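PDB 5MQO: Non-reducing end beta-L-arabinofuranosidase, which probably hydrolyses glycosidic linkages in complex plant pectin, acting as a family GH127 aceric acidase in a gut bacterium. Local coordinates for residues K403-V408 with F532-E537; D508-G513 with G602-C607. All blocks are in the same frame, centred on the assembly; numbering follows the deposited sequence.

Interaction 1: residues K403-V408 with F532-E537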
ATOM      1  N   LYS A 403      -7.710  -1.091  13.053  1.00 56.07           N
ATOM      2  CA  LYS A 403      -7.346  -2.333  12.386  1.00 56.48           C
ATOM      3  C   LYS A 403      -7.132  -2.135  10.878  1.00 55.59           C
ATOM      4  O   LYS A 403      -6.356  -2.859  10.268  1.00 57.50           O
ATOM      5  CB  LYS A 403      -8.379  -3.427  12.661  1.00 57.48           C
ATOM      6  CG  LYS A 403      -9.649  -3.326  11.834  1.00 57.43           C
ATOM      7  CD  LYS A 403     -10.719  -4.260  12.352  1.00 57.12           C
ATOM      8  CE  LYS A 403     -11.903  -4.333  11.402  1.00 57.81           C
ATOM      9  NZ  LYS A 403     -12.594  -5.640  11.560  1.00 58.11           N
ATOM     10  N   TYR A 404      -7.817  -1.163  10.284  1.00 52.84           N
ATOM     11  CA  TYR A 404      -7.572  -0.818   8.894  1.00 51.38           C
ATOM     12  C   TYR A 404      -6.243  -0.086   8.735  1.00 50.78           C
ATOM     13  O   TYR A 404      -5.549  -0.282   7.744  1.00 51.03           O
ATOM     14  CB  TYR A 404      -8.728   0.012   8.324  1.00 51.76           C
ATOM     15  CG  TYR A 404     -10.053  -0.727   8.302  1.00 51.43           C
ATOM     16  CD1 TYR A 404     -10.226  -1.875   7.501  1.00 50.77           C
ATOM     17  CD2 TYR A 404     -11.123  -0.305   9.085  1.00 49.46           C
ATOM     18  CE1 TYR A 404     -11.429  -2.552   7.479  1.00 49.98           C
ATOM     19  CE2 TYR A 404     -12.315  -0.985   9.075  1.00 49.83           C
ATOM     20  CZ  TYR A 404     -12.463  -2.099   8.268  1.00 51.22           C
ATOM     21  OH  TYR A 404     -13.653  -2.769   8.255  1.00 53.09           O
ATOM     22  N   ALA A 405      -5.875   0.738   9.713  1.00 50.80           N
ATOM     23  CA  ALA A 405      -4.544   1.357   9.718  1.00 51.68           C
ATOM     24  C   ALA A 405      -3.360   0.358   9.748  1.00 50.95           C
ATOM     25  O   ALA A 405      -2.318   0.622   9.121  1.00 53.60           O
ATOM     26  CB  ALA A 405      -4.416   2.367  10.853  1.00 52.49           C
ATOM     27  N   GLU A 406      -3.519  -0.756  10.460  1.00 49.25           N
ATOM     28  CA  GLU A 406      -2.516  -1.826  10.493  1.00 50.97           C
ATOM     29  C   GLU A 406      -2.182  -2.339   9.088  1.00 51.42           C
ATOM     30  O   GLU A 406      -1.003  -2.474   8.714  1.00 52.77           O
ATOM     31  CB  GLU A 406      -3.033  -2.988  11.352  1.00 52.25           C
ATOM     32  CG  GLU A 406      -2.038  -4.098  11.668  1.00 52.72           C
ATOM     33  CD  GLU A 406      -0.795  -3.632  12.391  1.00 54.37           C
ATOM     34  OE1 GLU A 406      -0.892  -2.772  13.293  1.00 56.31           O
ATOM     35  OE2 GLU A 406       0.298  -4.129  12.060  1.00 57.73           O
ATOM     36  N   LEU A 407      -3.225  -2.572   8.301  1.00 51.54           N
ATOM     37  CA  LEU A 407      -3.081  -3.048   6.924  1.00 51.75           C
ATOM     38  C   LEU A 407      -2.448  -2.058   5.984  1.00 51.09           C
ATOM     39  O   LEU A 407      -1.672  -2.456   5.102  1.00 49.76           O
ATOM     40  CB  LEU A 407      -4.435  -3.543   6.395  1.00 52.84           C
ATOM     41  CG  LEU A 407      -4.568  -4.957   7.003  1.00 53.66           C
ATOM     42  CD1 LEU A 407      -5.944  -5.242   7.498  1.00 56.20           C
ATOM     43  CD2 LEU A 407      -4.114  -6.020   6.015  1.00 52.56           C
ATOM     44  N   VAL A 408      -2.769  -0.777   6.165  1.00 50.31           N
ATOM     45  CA  VAL A 408      -2.083   0.274   5.424  1.00 49.16           C
ATOM     46  C   VAL A 408      -0.580   0.159   5.682  1.00 48.72           C
ATOM     47  O   VAL A 408       0.194   0.206   4.736  1.00 47.73           O
ATOM     48  CB  VAL A 408      -2.621   1.690   5.787  1.00 49.76           C
ATOM     49  CG1 VAL A 408      -1.737   2.791   5.219  1.00 48.87           C
ATOM     50  CG2 VAL A 408      -4.032   1.877   5.253  1.00 49.94           C
ATOM     51  N   PHE A 532      -4.247  10.859  19.555  1.00 60.22           N
ATOM     52  CA  PHE A 532      -4.467   9.414  19.543  1.00 58.78           C
ATOM     53  C   PHE A 532      -3.224   8.749  18.996  1.00 58.47           C
ATOM     54  O   PHE A 532      -2.667   9.224  17.999  1.00 61.11           O
ATOM     55  CB  PHE A 532      -5.635   9.055  18.656  1.00 55.45           C
ATOM     56  CG  PHE A 532      -6.929   9.674  19.061  1.00 55.94           C
ATOM     57  CD1 PHE A 532      -7.241  10.975  18.699  1.00 56.75           C
ATOM     58  CD2 PHE A 532      -7.887   8.930  19.744  1.00 58.45           C
ATOM     59  CE1 PHE A 532      -8.459  11.546  19.039  1.00 57.10           C
ATOM     60  CE2 PHE A 532      -9.116   9.485  20.082  1.00 58.93           C
ATOM     61  CZ  PHE A 532      -9.397  10.806  19.733  1.00 59.16           C
ATOM     62  N   PHE A 533      -2.806   7.654  19.623  1.00 58.35           N
ATOM     63  CA  PHE A 533      -1.661   6.847  19.143  1.00 59.55           C
ATOM     64  C   PHE A 533      -2.092   5.438  18.847  1.00 58.24           C
ATOM     65  O   PHE A 533      -2.581   4.718  19.732  1.00 60.36           O
ATOM     66  CB  PHE A 533      -0.532   6.823  20.183  1.00 62.20           C
ATOM     67  CG  PHE A 533      -0.001   8.184  20.494  1.00 63.41           C
ATOM     68  CD1 PHE A 533      -0.695   9.025  21.370  1.00 63.42           C
ATOM     69  CD2 PHE A 533       1.132   8.651  19.851  1.00 62.78           C
ATOM     70  CE1 PHE A 533      -0.246  10.298  21.614  1.00 64.67           C
ATOM     71  CE2 PHE A 533       1.590   9.916  20.099  1.00 64.36           C
ATOM     72  CZ  PHE A 533       0.902  10.745  20.979  1.00 66.34           C
ATOM     73  N   ARG A 534      -1.926   5.026  17.602  1.00 58.49           N
ATOM     74  CA  ARG A 534      -2.278   3.656  17.242  1.00 57.76           C
ATOM     75  C   ARG A 534      -1.359   2.707  18.008  1.00 56.63           C
ATOM     76  O   ARG A 534      -0.162   2.942  18.092  1.00 57.06           O
ATOM     77  CB  ARG A 534      -2.179   3.443  15.728  1.00 58.45           C
ATOM     78  CG  ARG A 534      -2.616   2.063  15.264  1.00 59.50           C
ATOM     79  CD  ARG A 534      -2.698   1.997  13.762  1.00 59.82           C
ATOM     80  NE  ARG A 534      -1.364   1.997  13.218  1.00 60.62           N
ATOM     81  CZ  ARG A 534      -0.582   0.925  13.105  1.00 63.98           C
ATOM     82  NH1 ARG A 534       0.648   1.057  12.585  1.00 62.60           N
ATOM     83  NH2 ARG A 534      -1.015  -0.280  13.491  1.00 67.43           N
ATOM     84  N   ILE A 535      -1.939   1.688  18.623  1.00 57.09           N
ATOM     85  CA  ILE A 535      -1.184   0.532  19.103  1.00 59.23           C
ATOM     86  C   ILE A 535      -1.230  -0.579  18.043  1.00 58.25           C
ATOM     87  O   ILE A 535      -2.296  -1.161  17.840  1.00 55.77           O
ATOM     88  CB  ILE A 535      -1.771  -0.027  20.404  1.00 61.06           C
ATOM     89  CG1 ILE A 535      -1.979   1.099  21.435  1.00 62.35           C
ATOM     90  CG2 ILE A 535      -0.878  -1.154  20.916  1.00 62.48           C
ATOM     91  CD1 ILE A 535      -0.807   2.056  21.570  1.00 64.11           C
ATOM     92  N   PRO A 536      -0.082  -0.866  17.366  1.00 58.63           N
ATOM     93  CA  PRO A 536      -0.018  -1.967  16.383  1.00 58.72           C
ATOM     94  C   PRO A 536      -0.513  -3.329  16.864  1.00 57.37           C
ATOM     95  O   PRO A 536      -0.358  -3.666  18.033  1.00 54.29           O
ATOM     96  CB  PRO A 536       1.470  -2.038  16.019  1.00 58.05           C
ATOM     97  CG  PRO A 536       1.928  -0.632  16.145  1.00 58.98           C
ATOM     98  CD  PRO A 536       1.124  -0.017  17.273  1.00 58.51           C
ATOM     99  N   GLU A 537      -1.117  -4.070  15.933  1.00 59.84           N
ATOM    100  CA  GLU A 537      -1.651  -5.408  16.164  1.00 59.89           C
ATOM    101  C   GLU A 537      -0.530  -6.299  16.638  1.00 58.44           C
ATOM    102  O   GLU A 537      -0.713  -7.086  17.551  1.00 59.10           O
ATOM    103  CB  GLU A 537      -2.280  -5.979  14.882  1.00 62.57           C
ATOM    104  CG  GLU A 537      -3.143  -7.217  15.132  1.00 65.57           C
ATOM    105  CD  GLU A 537      -3.689  -7.887  13.878  1.00 65.45           C
ATOM    106  OE1 GLU A 537      -3.292  -7.525  12.754  1.00 71.45           O
ATOM    107  OE2 GLU A 537      -4.527  -8.799  14.015  1.00 64.52           O
TER
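Glu406 and Pro536 mark the closest approach of the two backbones, their CA atoms 6.4 Å apart, where helix 402-416 passes the end of strand 529-535 and the turn that follows it. One residue back along the helix and two back along the strand the gap widens, Ala405 CA and Arg534 CA lying 8.2 Å apart, and the side chain of Arg534 fills it. With CG anti to the backbone N (chi1 -176°), the arginine runs out toward the helix and lays its CD 3.4 Å from Ala405 CB. A bend at chi3 then carries the guanidinium over the backbone between Ala405 and Glu406. Ala405 C lies over one face of the group, toward its rim, and Pro536 CD over the opposite face, so the flat group is held between helix and turn. Glu406 OE1 reaches its edge in plane and forms a salt bridge with Arg534 NH2 at 2.5 Å, although the angle at the hydrogen makes the hydrogen bond weak. The carboxylate is turned 63° from the guanidinium plane. A second, much straighter bond comes to the same oxygen from above the carboxylate: Glu537 N donates to Glu406 OE1 at 3.0 Å, tying the helix to the turn backbone. Glu537 CB also rests 3.7 Å from Glu406 CG. The buried guanidinium has further partners, Arg534 NE donating to Asn484 O and NH1 pairing with Glu409, one helical turn beyond Ala405. On the other side of helix 402-416, Tyr404 and Leu407 pack against helices 382-399 and 317-333, parts of the helical catalytic domain, while strand 529-535 is paired in its sheet between strands 480-483 and 559-565. The contact thus joins the helical domain to a beta domain.

Interaction 2: residues D508-G513 with G602-C607; sequences DYPWEG and GPLVYC
Pro603, just before strand 604-609, and Leu604, its first residue, receive the loop of Tyr509, Pro510 and Trp511; no hydrogen bond crosses the contact, which is mainly apolar. Pro603 CG sits between two neighbours, 3.9 Å from Pro510 CB and 3.6 Å from Tyr509 OH, with the tyrosine and proline meeting tip to tip. Leu604, its CG anti to the carbonyl carbon (chi1 -62°), extends CD1 toward the loop. There CD1 lies 4.1 Å from Pro510 CG and makes a close 3.3 Å contact with Trp511 CZ3. Pro510 CG in turn lies over the centre of one face of the indole, so proline and tryptophan form one surface for the leucine. At the edge of that indole, near its plane, is Tyr606 OH, which is hydrogen-bonded to Val643 O. An alanine in place of Tyr509 would probably open a gap beside Pro603 CG and leave Glu409 without its weak hydrogen bond from the phenol. The loop owes its shape to a cis peptide before Pro510, and Trp511 N closes it by bonding to Asp508 O at 2.9 Å. This is a type VI turn. It meets a tight beta hairpin between strands 596-601 and 604-609, whose Gly602 and Pro603 have the backbone angles of a type II' turn, so that two turns pack side against side where the middle and C-terminal family regions meet.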
ATOM      1  N   ASP A 508      13.158   6.305  15.690  1.00 61.30           N
ATOM      2  CA  ASP A 508      13.981   5.574  14.703  1.00 64.03           C
ATOM      3  C   ASP A 508      13.185   4.420  14.082  1.00 62.43           C
ATOM      4  O   ASP A 508      13.744   3.564  13.405  1.00 59.20           O
ATOM      5  CB  ASP A 508      15.337   5.104  15.288  1.00 66.69           C
ATOM      6  CG  ASP A 508      16.390   4.704  14.181  1.00 70.24           C
ATOM      7  OD1 ASP A 508      16.394   5.291  13.069  1.00 69.57           O
ATOM      8  OD2 ASP A 508      17.232   3.789  14.428  1.00 72.88           O
ATOM      9  N   TYR A 509      11.869   4.429  14.314  1.00 64.62           N
ATOM     10  CA  TYR A 509      10.885   3.514  13.692  1.00 63.29           C
ATOM     11  C   TYR A 509      11.130   3.458  12.181  1.00 62.55           C
ATOM     12  O   TYR A 509      11.512   4.475  11.592  1.00 64.09           O
ATOM     13  CB  TYR A 509       9.458   4.036  13.967  1.00 63.11           C
ATOM     14  CG  TYR A 509       8.314   3.038  13.856  1.00 63.71           C
ATOM     15  CD1 TYR A 509       7.890   2.286  14.957  1.00 63.42           C
ATOM     16  CD2 TYR A 509       7.626   2.878  12.674  1.00 61.81           C
ATOM     17  CE1 TYR A 509       6.827   1.393  14.854  1.00 62.97           C
ATOM     18  CE2 TYR A 509       6.572   1.986  12.576  1.00 62.59           C
ATOM     19  CZ  TYR A 509       6.173   1.243  13.656  1.00 61.37           C
ATOM     20  OH  TYR A 509       5.118   0.363  13.503  1.00 59.25           O
ATOM     21  N   PRO A 510      10.984   2.295  11.547  1.00 59.11           N
ATOM     22  CA  PRO A 510      10.589   1.023  12.149  1.00 59.14           C
ATOM     23  C   PRO A 510      11.683   0.249  12.923  1.00 59.42           C
ATOM     24  O   PRO A 510      11.395  -0.834  13.447  1.00 57.02           O
ATOM     25  CB  PRO A 510      10.177   0.215  10.924  1.00 59.18           C
ATOM     26  CG  PRO A 510      11.165   0.650   9.892  1.00 59.67           C
ATOM     27  CD  PRO A 510      11.442   2.114  10.163  1.00 59.59           C
ATOM     28  N   TRP A 511      12.901   0.793  13.013  1.00 59.04           N
ATOM     29  CA  TRP A 511      14.011   0.056  13.594  1.00 57.44           C
ATOM     30  C   TRP A 511      13.868  -0.085  15.095  1.00 59.36           C
ATOM     31  O   TRP A 511      14.354  -1.052  15.642  1.00 60.15           O
ATOM     32  CB  TRP A 511      15.346   0.674  13.220  1.00 56.75           C
ATOM     33  CG  TRP A 511      15.506   0.902  11.751  1.00 58.21           C
ATOM     34  CD1 TRP A 511      15.845   2.067  11.148  1.00 60.21           C
ATOM     35  CD2 TRP A 511      15.305  -0.044  10.697  1.00 59.98           C
ATOM     36  NE1 TRP A 511      15.868   1.919   9.783  1.00 59.58           N
ATOM     37  CE2 TRP A 511      15.542   0.628   9.483  1.00 60.38           C
ATOM     38  CE3 TRP A 511      14.944  -1.399  10.659  1.00 60.30           C
ATOM     39  CZ2 TRP A 511      15.444  -0.004   8.246  1.00 61.89           C
ATOM     40  CZ3 TRP A 511      14.844  -2.027   9.431  1.00 60.66           C
ATOM     41  CH2 TRP A 511      15.103  -1.333   8.238  1.00 61.06           C
ATOM     42  N   GLU A 512      13.201   0.870  15.747  1.00 62.38           N
ATOM     43  CA  GLU A 512      12.935   0.849  17.198  1.00 63.75           C
ATOM     44  C   GLU A 512      11.543   1.374  17.449  1.00 61.44           C
ATOM     45  O   GLU A 512      10.989   2.096  16.621  1.00 62.43           O
ATOM     46  CB  GLU A 512      13.928   1.727  17.959  1.00 67.75           C
ATOM     47  CG  GLU A 512      15.392   1.396  17.679  1.00 73.62           C
ATOM     48  CD  GLU A 512      16.371   2.205  18.520  1.00 77.24           C
ATOM     49  OE1 GLU A 512      16.617   3.405  18.223  1.00 73.39           O
ATOM     50  OE2 GLU A 512      16.925   1.612  19.474  1.00 81.88           O
ATOM     51  N   GLY A 513      10.989   1.033  18.601  1.00 60.65           N
ATOM     52  CA  GLY A 513       9.583   1.303  18.900  1.00 61.78           C
ATOM     53  C   GLY A 513       9.364   2.468  19.847  1.00 63.17           C
ATOM     54  O   GLY A 513       8.380   2.446  20.593  1.00 64.92           O
ATOM     55  N   GLY A 602       8.502  -5.825  14.890  1.00 55.28           N
ATOM     56  CA  GLY A 602       7.652  -4.685  14.688  1.00 53.72           C
ATOM     57  C   GLY A 602       6.814  -4.959  13.446  1.00 53.47           C
ATOM     58  O   GLY A 602       6.230  -6.067  13.343  1.00 53.94           O
ATOM     59  N   PRO A 603       6.775  -3.985  12.493  1.00 51.32           N
ATOM     60  CA  PRO A 603       5.968  -4.058  11.275  1.00 48.15           C
ATOM     61  C   PRO A 603       6.642  -4.698  10.074  1.00 47.71           C
ATOM     62  O   PRO A 603       5.974  -4.886   9.032  1.00 47.65           O
ATOM     63  CB  PRO A 603       5.681  -2.596  10.964  1.00 48.34           C
ATOM     64  CG  PRO A 603       6.923  -1.889  11.405  1.00 51.03           C
ATOM     65  CD  PRO A 603       7.468  -2.675  12.587  1.00 51.12           C
ATOM     66  N   LEU A 604       7.923  -5.035  10.189  1.00 47.96           N
ATOM     67  CA  LEU A 604       8.659  -5.577   9.047  1.00 50.17           C
ATOM     68  C   LEU A 604       8.629  -7.081   9.049  1.00 49.68           C
ATOM     69  O   LEU A 604       8.989  -7.717  10.027  1.00 54.20           O
ATOM     70  CB  LEU A 604      10.112  -5.108   9.039  1.00 51.42           C
ATOM     71  CG  LEU A 604      10.301  -3.588   8.905  1.00 53.32           C
ATOM     72  CD1 LEU A 604      11.782  -3.241   8.933  1.00 53.93           C
ATOM     73  CD2 LEU A 604       9.657  -3.010   7.650  1.00 54.18           C
ATOM     74  N   VAL A 605       8.200  -7.652   7.942  1.00 50.19           N
ATOM     75  CA  VAL A 605       8.347  -9.092   7.690  1.00 49.49           C
ATOM     76  C   VAL A 605       9.783  -9.295   7.277  1.00 48.85           C
ATOM     77  O   VAL A 605      10.315  -8.533   6.451  1.00 48.29           O
ATOM     78  CB  VAL A 605       7.387  -9.560   6.567  1.00 48.29           C
ATOM     79  CG1 VAL A 605       7.658 -11.007   6.138  1.00 47.75           C
ATOM     80  CG2 VAL A 605       5.960  -9.354   7.043  1.00 47.13           C
ATOM     81  N   TYR A 606      10.418 -10.287   7.876  1.00 48.57           N
ATOM     82  CA  TYR A 606      11.784 -10.609   7.514  1.00 50.79           C
ATOM     83  C   TYR A 606      11.824 -11.809   6.573  1.00 50.58           C
ATOM     84  O   TYR A 606      10.879 -12.606   6.500  1.00 49.15           O
ATOM     85  CB  TYR A 606      12.641 -10.843   8.763  1.00 51.25           C
ATOM     86  CG  TYR A 606      13.208  -9.558   9.326  1.00 51.58           C
ATOM     87  CD1 TYR A 606      12.407  -8.684  10.067  1.00 52.35           C
ATOM     88  CD2 TYR A 606      14.524  -9.212   9.108  1.00 50.62           C
ATOM     89  CE1 TYR A 606      12.905  -7.494  10.563  1.00 51.59           C
ATOM     90  CE2 TYR A 606      15.045  -8.045   9.612  1.00 53.12           C
ATOM     91  CZ  TYR A 606      14.231  -7.181  10.343  1.00 53.36           C
ATOM     92  OH  TYR A 606      14.727  -6.000  10.840  1.00 53.78           O
ATOM     93  N   CYS A 607      12.951 -11.917   5.873  1.00 52.75           N
ATOM     94  CA  CYS A 607      13.247 -13.043   4.987  1.00 53.86           C
ATOM     95  C   CYS A 607      14.687 -13.442   5.104  1.00 54.00           C
ATOM     96  O   CYS A 607      15.463 -12.754   5.759  1.00 55.97           O
ATOM     97  CB  CYS A 607      12.989 -12.637   3.540  1.00 55.25           C
ATOM     98  SG  CYS A 607      14.126 -11.395   2.900  1.00 52.82           S
TER

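In the fold
Interactions 1 and 2 have centres about 14 Å apart and touch directly, Pro536 CG lying 4.3 Å from Tyr509 OH. Helix 402-416 underlies both. Its Glu409 links them, with OE1 paired to Arg534 of interaction 1 and OE2 in a weak hydrogen bond with Tyr509 of interaction 2. Farther along, Tyr413 packs on Tyr509, Pro510 and Leu604, while Asn414 bonds to the backbone of Pro603 and Val605. Tyr486 and Trp538 also contact both sites. Together the contacts bring the middle and C-terminal domains against one helix of the catalytic domain. Both contacts lie at interfaces between domains.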